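Local coordinates for Exo-poly-alpha-D-galacturonosidase (Thermotoga maritima, PDB 3JUR), which probably hydrolyses the polygalacturonan of pectin as an exo-acting glycosidase of family 28, built as a right-handed parallel beta-helix, at residues 158-170 with 179-191. Sequence-based numbering, arbitrary orientation.
Sequences PNQQEDVKKLKEM and ERVFGKGHYLRPS
From Q160 facing Y187, their CA atoms 4.8 Å apart, to M170 facing R180, helix 161-170 and its lead-in lie along the irregular loop 179-191, on the outside of the parallel beta-helix of this family 28 glycosidase. D163 ties helix to loop with both carboxylate oxygens. OD2 takes the ND1 proton of H186 at 2.5 Å, nearly in the imidazole plane, while OD1 takes the backbone N-H of Y187 at 3.0 Å. Both donors come from above the carboxylate plane, and CG beside the backbone N (chi1 -71°) swings the carboxylate toward the loop, where each oxygen reaches one donor. Replacing D163 with an alanine removes both acceptors, which would probably leave the Y187 N-H without its mate and the H186 ring free to turn. K166 brings NZ to the imidazole edge near CE1, with a long salt bridge back to D163. In the type II turn from G183 to H186, a CB on G185 would jam against the K184 carbonyl O, hence glycine.

Next to this pair, F182 presents its ring edge to D163 OD2, and M170 SD meets CZ obliquely at 3.9 Å in a Met-aromatic contact. L167 CD1 packs on F182 CE2, and L188 CD2 touches both D163 CB and V164 CG2; strands 103-105 and 108-112 cover this apolar layer. At the other end P158 lays CB over one face of Y187, 3.6 Å from the centroid, a CH-pi contact that suits a compact, rigid proline. N159 OD1 gives Q161 N a capping bond in the turn into the helix. R189, also held by P236 and N237, gives NH2 to Q160 OE1 at 3.0 Å, and one water donates to that OE1 and to Y187 O.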
loop_
_atom_site.group_PDB
_atom_site.type_symbol
_atom_site.label_atom_id
_atom_site.label_comp_id
_atom_site.label_asym_id
_atom_site.label_seq_id
_atom_site.Cartn_x
_atom_site.Cartn_y
_atom_site.Cartn_z
ATOM N N PRO D 158 -31.486 -37.890 26.348
ATOM C CA PRO D 158 -30.674 -38.496 25.287
ATOM C C PRO D 158 -30.195 -37.536 24.195
ATOM O O PRO D 158 -30.766 -36.458 24.005
ATOM C CB PRO D 158 -31.623 -39.527 24.667
ATOM C CG PRO D 158 -32.994 -39.160 25.165
ATOM C CD PRO D 158 -32.767 -38.597 26.515
ATOM N N ASN D 159 -29.145 -37.953 23.494
ATOM C CA ASN D 159 -28.644 -37.259 22.313
ATOM C C ASN D 159 -27.951 -38.228 21.353
ATOM O O ASN D 159 -27.864 -39.431 21.634
ATOM C CB ASN D 159 -27.732 -36.085 22.699
ATOM C CG ASN D 159 -26.547 -36.509 23.541
ATOM O OD1 ASN D 159 -25.681 -37.252 23.087
ATOM N ND2 ASN D 159 -26.499 -36.024 24.772
ATOM N N GLN D 160 -27.459 -37.693 20.235
ATOM C CA GLN D 160 -26.890 -38.482 19.141
ATOM C C GLN D 160 -25.531 -39.133 19.430
ATOM O O GLN D 160 -25.149 -40.084 18.744
ATOM C CB GLN D 160 -26.770 -37.617 17.875
ATOM C CG GLN D 160 -25.883 -36.387 18.036
ATOM C CD GLN D 160 -25.688 -35.624 16.742
ATOM O OE1 GLN D 160 -26.655 -35.220 16.086
ATOM N NE2 GLN D 160 -24.428 -35.411 16.367
ATOM N N GLN D 161 -24.815 -38.625 20.435
ATOM C CA GLN D 161 -23.404 -38.992 20.678
ATOM C C GLN D 161 -23.068 -40.492 20.736
ATOM O O GLN D 161 -22.084 -40.925 20.130
ATOM C CB GLN D 161 -22.851 -38.259 21.907
ATOM C CG GLN D 161 -22.540 -36.781 21.631
ATOM C CD GLN D 161 -22.360 -35.966 22.901
ATOM O OE1 GLN D 161 -21.661 -36.379 23.828
ATOM N NE2 GLN D 161 -22.991 -34.799 22.945
ATOM N N GLU D 162 -23.871 -41.276 21.451
ATOM C CA GLU D 162 -23.643 -42.721 21.519
ATOM C C GLU D 162 -23.887 -43.421 20.183
ATOM O O GLU D 162 -23.119 -44.296 19.786
ATOM C CB GLU D 162 -24.467 -43.372 22.641
ATOM C CG GLU D 162 -23.986 -43.021 24.040
ATOM C CD GLU D 162 -22.509 -43.318 24.238
ATOM O OE1 GLU D 162 -22.165 -44.484 24.537
ATOM O OE2 GLU D 162 -21.690 -42.381 24.098
ATOM N N ASP D 163 -24.949 -43.018 19.490
ATOM C CA ASP D 163 -25.277 -43.578 18.182
ATOM C C ASP D 163 -24.246 -43.234 17.106
ATOM O O ASP D 163 -23.927 -44.077 16.268
ATOM C CB ASP D 163 -26.683 -43.149 17.758
ATOM C CG ASP D 163 -27.764 -43.835 18.570
ATOM O OD1 ASP D 163 -28.665 -43.138 19.084
ATOM O OD2 ASP D 163 -27.705 -45.075 18.709
ATOM N N VAL D 164 -23.729 -42.003 17.135
ATOM C CA VAL D 164 -22.643 -41.586 16.238
ATOM C C VAL D 164 -21.408 -42.451 16.478
ATOM O O VAL D 164 -20.783 -42.930 15.526
ATOM C CB VAL D 164 -22.295 -40.075 16.394
ATOM C CG1 VAL D 164 -21.073 -39.701 15.557
ATOM C CG2 VAL D 164 -23.484 -39.203 16.006
ATOM N N LYS D 165 -21.082 -42.660 17.753
ATOM C CA LYS D 165 -19.975 -43.514 18.170
ATOM C C LYS D 165 -20.155 -44.940 17.647
ATOM O O LYS D 165 -19.233 -45.508 17.061
ATOM C CB LYS D 165 -19.863 -43.498 19.698
ATOM C CG LYS D 165 -18.749 -44.342 20.284
ATOM C CD LYS D 165 -18.823 -44.331 21.804
ATOM C CE LYS D 165 -17.839 -45.309 22.433
ATOM N NZ LYS D 165 -16.438 -44.844 22.271
ATOM N N LYS D 166 -21.351 -45.497 17.846
ATOM C CA LYS D 166 -21.682 -46.854 17.389
ATOM C C LYS D 166 -21.627 -46.996 15.869
ATOM O O LYS D 166 -21.055 -47.957 15.354
ATOM C CB LYS D 166 -23.057 -47.293 17.907
ATOM C CG LYS D 166 -23.073 -47.687 19.382
ATOM C CD LYS D 166 -24.328 -48.477 19.770
ATOM C CE LYS D 166 -25.585 -47.605 19.811
ATOM N NZ LYS D 166 -26.752 -48.382 20.335
ATOM N N LEU D 167 -22.220 -46.032 15.164
ATOM C CA LEU D 167 -22.224 -46.012 13.699
ATOM C C LEU D 167 -20.810 -46.025 13.100
ATOM O O LEU D 167 -20.552 -46.740 12.126
ATOM C CB LEU D 167 -23.033 -44.813 13.175
ATOM C CG LEU D 167 -23.166 -44.617 11.658
ATOM C CD1 LEU D 167 -23.893 -45.781 10.999
ATOM C CD2 LEU D 167 -23.864 -43.305 11.336
ATOM N N LYS D 168 -19.907 -45.237 13.680
ATOM C CA LYS D 168 -18.515 -45.189 13.217
ATOM C C LYS D 168 -17.825 -46.537 13.410
ATOM O O LYS D 168 -17.146 -47.031 12.507
ATOM C CB LYS D 168 -17.735 -44.085 13.935
ATOM C CG LYS D 168 -18.118 -42.667 13.508
ATOM C CD LYS D 168 -17.403 -41.629 14.369
ATOM C CE LYS D 168 -17.695 -40.212 13.894
ATOM N NZ LYS D 168 -17.398 -39.210 14.960
ATOM N N GLU D 169 -18.022 -47.131 14.585
ATOM C CA GLU D 169 -17.454 -48.445 14.899
ATOM C C GLU D 169 -17.938 -49.545 13.957
ATOM O O GLU D 169 -17.144 -50.373 13.516
ATOM C CB GLU D 169 -17.711 -48.811 16.359
ATOM C CG GLU D 169 -16.588 -48.364 17.283
ATOM C CD GLU D 169 -17.034 -48.157 18.722
ATOM O OE1 GLU D 169 -17.714 -49.044 19.283
ATOM O OE2 GLU D 169 -16.690 -47.099 19.296
ATOM N N MET D 170 -19.231 -49.528 13.635
ATOM C CA MET D 170 -19.818 -50.465 12.673
ATOM C C MET D 170 -19.167 -50.341 11.295
ATOM O O MET D 170 -18.818 -51.347 10.680
ATOM C CB MET D 170 -21.327 -50.251 12.554
ATOM C CG MET D 170 -22.134 -50.736 13.740
ATOM S SD MET D 170 -23.805 -50.042 13.731
ATOM C CE MET D 170 -24.599 -51.112 14.939
ATOM N N GLU D 179 -27.380 -54.063 8.102
ATOM C CA GLU D 179 -27.318 -54.413 9.520
ATOM C C GLU D 179 -27.063 -53.198 10.419
ATOM O O GLU D 179 -26.965 -53.326 11.641
ATOM C CB GLU D 179 -26.270 -55.508 9.751
ATOM C CG GLU D 179 -26.570 -56.801 8.997
ATOM C CD GLU D 179 -25.493 -57.860 9.144
ATOM O OE1 GLU D 179 -24.549 -57.671 9.945
ATOM O OE2 GLU D 179 -25.595 -58.893 8.450
ATOM N N ARG D 180 -26.976 -52.021 9.806
ATOM C CA ARG D 180 -26.804 -50.771 10.536
ATOM C C ARG D 180 -28.163 -50.103 10.710
ATOM O O ARG D 180 -28.471 -49.110 10.044
ATOM C CB ARG D 180 -25.846 -49.835 9.793
ATOM C CG ARG D 180 -24.468 -50.407 9.541
ATOM C CD ARG D 180 -23.594 -49.383 8.845
ATOM N NE ARG D 180 -22.446 -50.001 8.189
ATOM C CZ ARG D 180 -21.704 -49.408 7.257
ATOM N NH1 ARG D 180 -21.987 -48.171 6.857
ATOM N NH2 ARG D 180 -20.677 -50.052 6.719
ATOM N N VAL D 181 -28.967 -50.656 11.611
ATOM C CA VAL D 181 -30.352 -50.221 11.782
ATOM C C VAL D 181 -30.500 -49.336 13.017
ATOM O O VAL D 181 -30.178 -49.749 14.132
ATOM C CB VAL D 181 -31.324 -51.434 11.859
ATOM C CG1 VAL D 181 -32.777 -50.973 12.009
ATOM C CG2 VAL D 181 -31.169 -52.319 10.629
ATOM N N PHE D 182 -30.989 -48.119 12.804
ATOM C CA PHE D 182 -31.211 -47.173 13.895
ATOM C C PHE D 182 -32.696 -46.815 13.999
ATOM O O PHE D 182 -33.515 -47.689 14.277
ATOM C CB PHE D 182 -30.284 -45.949 13.754
ATOM C CG PHE D 182 -28.828 -46.279 13.962
ATOM C CD1 PHE D 182 -28.215 -46.037 15.187
ATOM C CD2 PHE D 182 -28.081 -46.881 12.952
ATOM C CE1 PHE D 182 -26.875 -46.369 15.395
ATOM C CE2 PHE D 182 -26.743 -47.218 13.154
ATOM C CZ PHE D 182 -26.139 -46.959 14.377
ATOM N N GLY D 183 -33.052 -45.555 13.774
ATOM C CA GLY D 183 -34.448 -45.139 13.886
ATOM C C GLY D 183 -34.940 -45.142 15.319
ATOM O O GLY D 183 -34.341 -44.496 16.183
ATOM N N LYS D 184 -36.025 -45.885 15.560
ATOM C CA LYS D 184 -36.705 -45.957 16.861
ATOM C C LYS D 184 -35.750 -46.361 17.985
ATOM O O LYS D 184 -35.061 -47.384 17.894
ATOM C CB LYS D 184 -37.888 -46.938 16.786
ATOM C CG LYS D 184 -38.934 -46.797 17.888
ATOM C CD LYS D 184 -39.917 -47.970 17.849
ATOM C CE LYS D 184 -41.246 -47.643 18.521
ATOM N NZ LYS D 184 -41.194 -47.629 20.008
ATOM N N GLY D 185 -35.719 -45.548 19.039
ATOM C CA GLY D 185 -34.829 -45.780 20.181
ATOM C C GLY D 185 -33.434 -45.201 19.980
ATOM O O GLY D 185 -32.565 -45.348 20.839
ATOM N N HIS D 186 -33.225 -44.552 18.840
ATOM C CA HIS D 186 -31.944 -43.921 18.520
ATOM C C HIS D 186 -32.154 -42.472 18.111
ATOM O O HIS D 186 -33.269 -42.073 17.767
ATOM C CB HIS D 186 -31.201 -44.718 17.446
ATOM C CG HIS D 186 -30.938 -46.133 17.849
ATOM N ND1 HIS D 186 -29.785 -46.520 18.497
ATOM C CD2 HIS D 186 -31.704 -47.245 17.749
ATOM C CE1 HIS D 186 -29.842 -47.815 18.759
ATOM N NE2 HIS D 186 -30.995 -48.278 18.312
ATOM N N TYR D 187 -31.082 -41.683 18.157
ATOM C CA TYR D 187 -31.217 -40.228 18.114
ATOM C C TYR D 187 -30.413 -39.552 17.003
ATOM O O TYR D 187 -29.755 -38.527 17.219
ATOM C CB TYR D 187 -30.933 -39.639 19.505
ATOM C CG TYR D 187 -31.871 -40.198 20.558
ATOM C CD1 TYR D 187 -33.074 -39.561 20.854
ATOM C CD2 TYR D 187 -31.568 -41.386 21.237
ATOM C CE1 TYR D 187 -33.950 -40.085 21.809
ATOM C CE2 TYR D 187 -32.435 -41.915 22.182
ATOM C CZ TYR D 187 -33.621 -41.258 22.464
ATOM O OH TYR D 187 -34.473 -41.772 23.404
ATOM N N LEU D 188 -30.493 -40.136 15.809
ATOM C CA LEU D 188 -29.869 -39.576 14.616
ATOM C C LEU D 188 -30.931 -38.929 13.723
ATOM O O LEU D 188 -31.762 -39.629 13.125
ATOM C CB LEU D 188 -29.106 -40.664 13.851
ATOM C CG LEU D 188 -28.067 -41.488 14.630
ATOM C CD1 LEU D 188 -27.566 -42.654 13.787
ATOM C CD2 LEU D 188 -26.898 -40.615 15.100
ATOM N N ARG D 189 -30.905 -37.597 13.657
ATOM C CA ARG D 189 -31.825 -36.817 12.813
ATOM C C ARG D 189 -31.694 -37.164 11.328
ATOM O O ARG D 189 -30.616 -37.539 10.872
ATOM C CB ARG D 189 -31.571 -35.320 12.980
ATOM C CG ARG D 189 -31.969 -34.737 14.325
ATOM C CD ARG D 189 -31.288 -33.386 14.495
ATOM N NE ARG D 189 -29.843 -33.522 14.678
ATOM C CZ ARG D 189 -28.947 -32.586 14.365
ATOM N NH1 ARG D 189 -29.325 -31.426 13.830
ATOM N NH2 ARG D 189 -27.661 -32.815 14.579
ATOM N N PRO D 190 -32.799 -37.048 10.571
ATOM C CA PRO D 190 -32.748 -37.268 9.128
ATOM C C PRO D 190 -32.433 -35.972 8.368
ATOM O O PRO D 190 -32.615 -34.882 8.918
ATOM C CB PRO D 190 -34.167 -37.731 8.814
ATOM C CG PRO D 190 -35.017 -37.007 9.807
ATOM C CD PRO D 190 -34.187 -36.879 11.054
ATOM N N SER D 191 -31.954 -36.096 7.129
ATOM C CA SER D 191 -31.835 -34.952 6.217
ATOM C C SER D 191 -33.237 -34.426 5.875
ATOM O O SER D 191 -34.234 -35.131 6.071
ATOM C CB SER D 191 -31.104 -35.355 4.935
ATOM O OG SER D 191 -29.732 -35.638 5.166
HETATM O O HOH W 1 -29.062 -36.212 15.528
#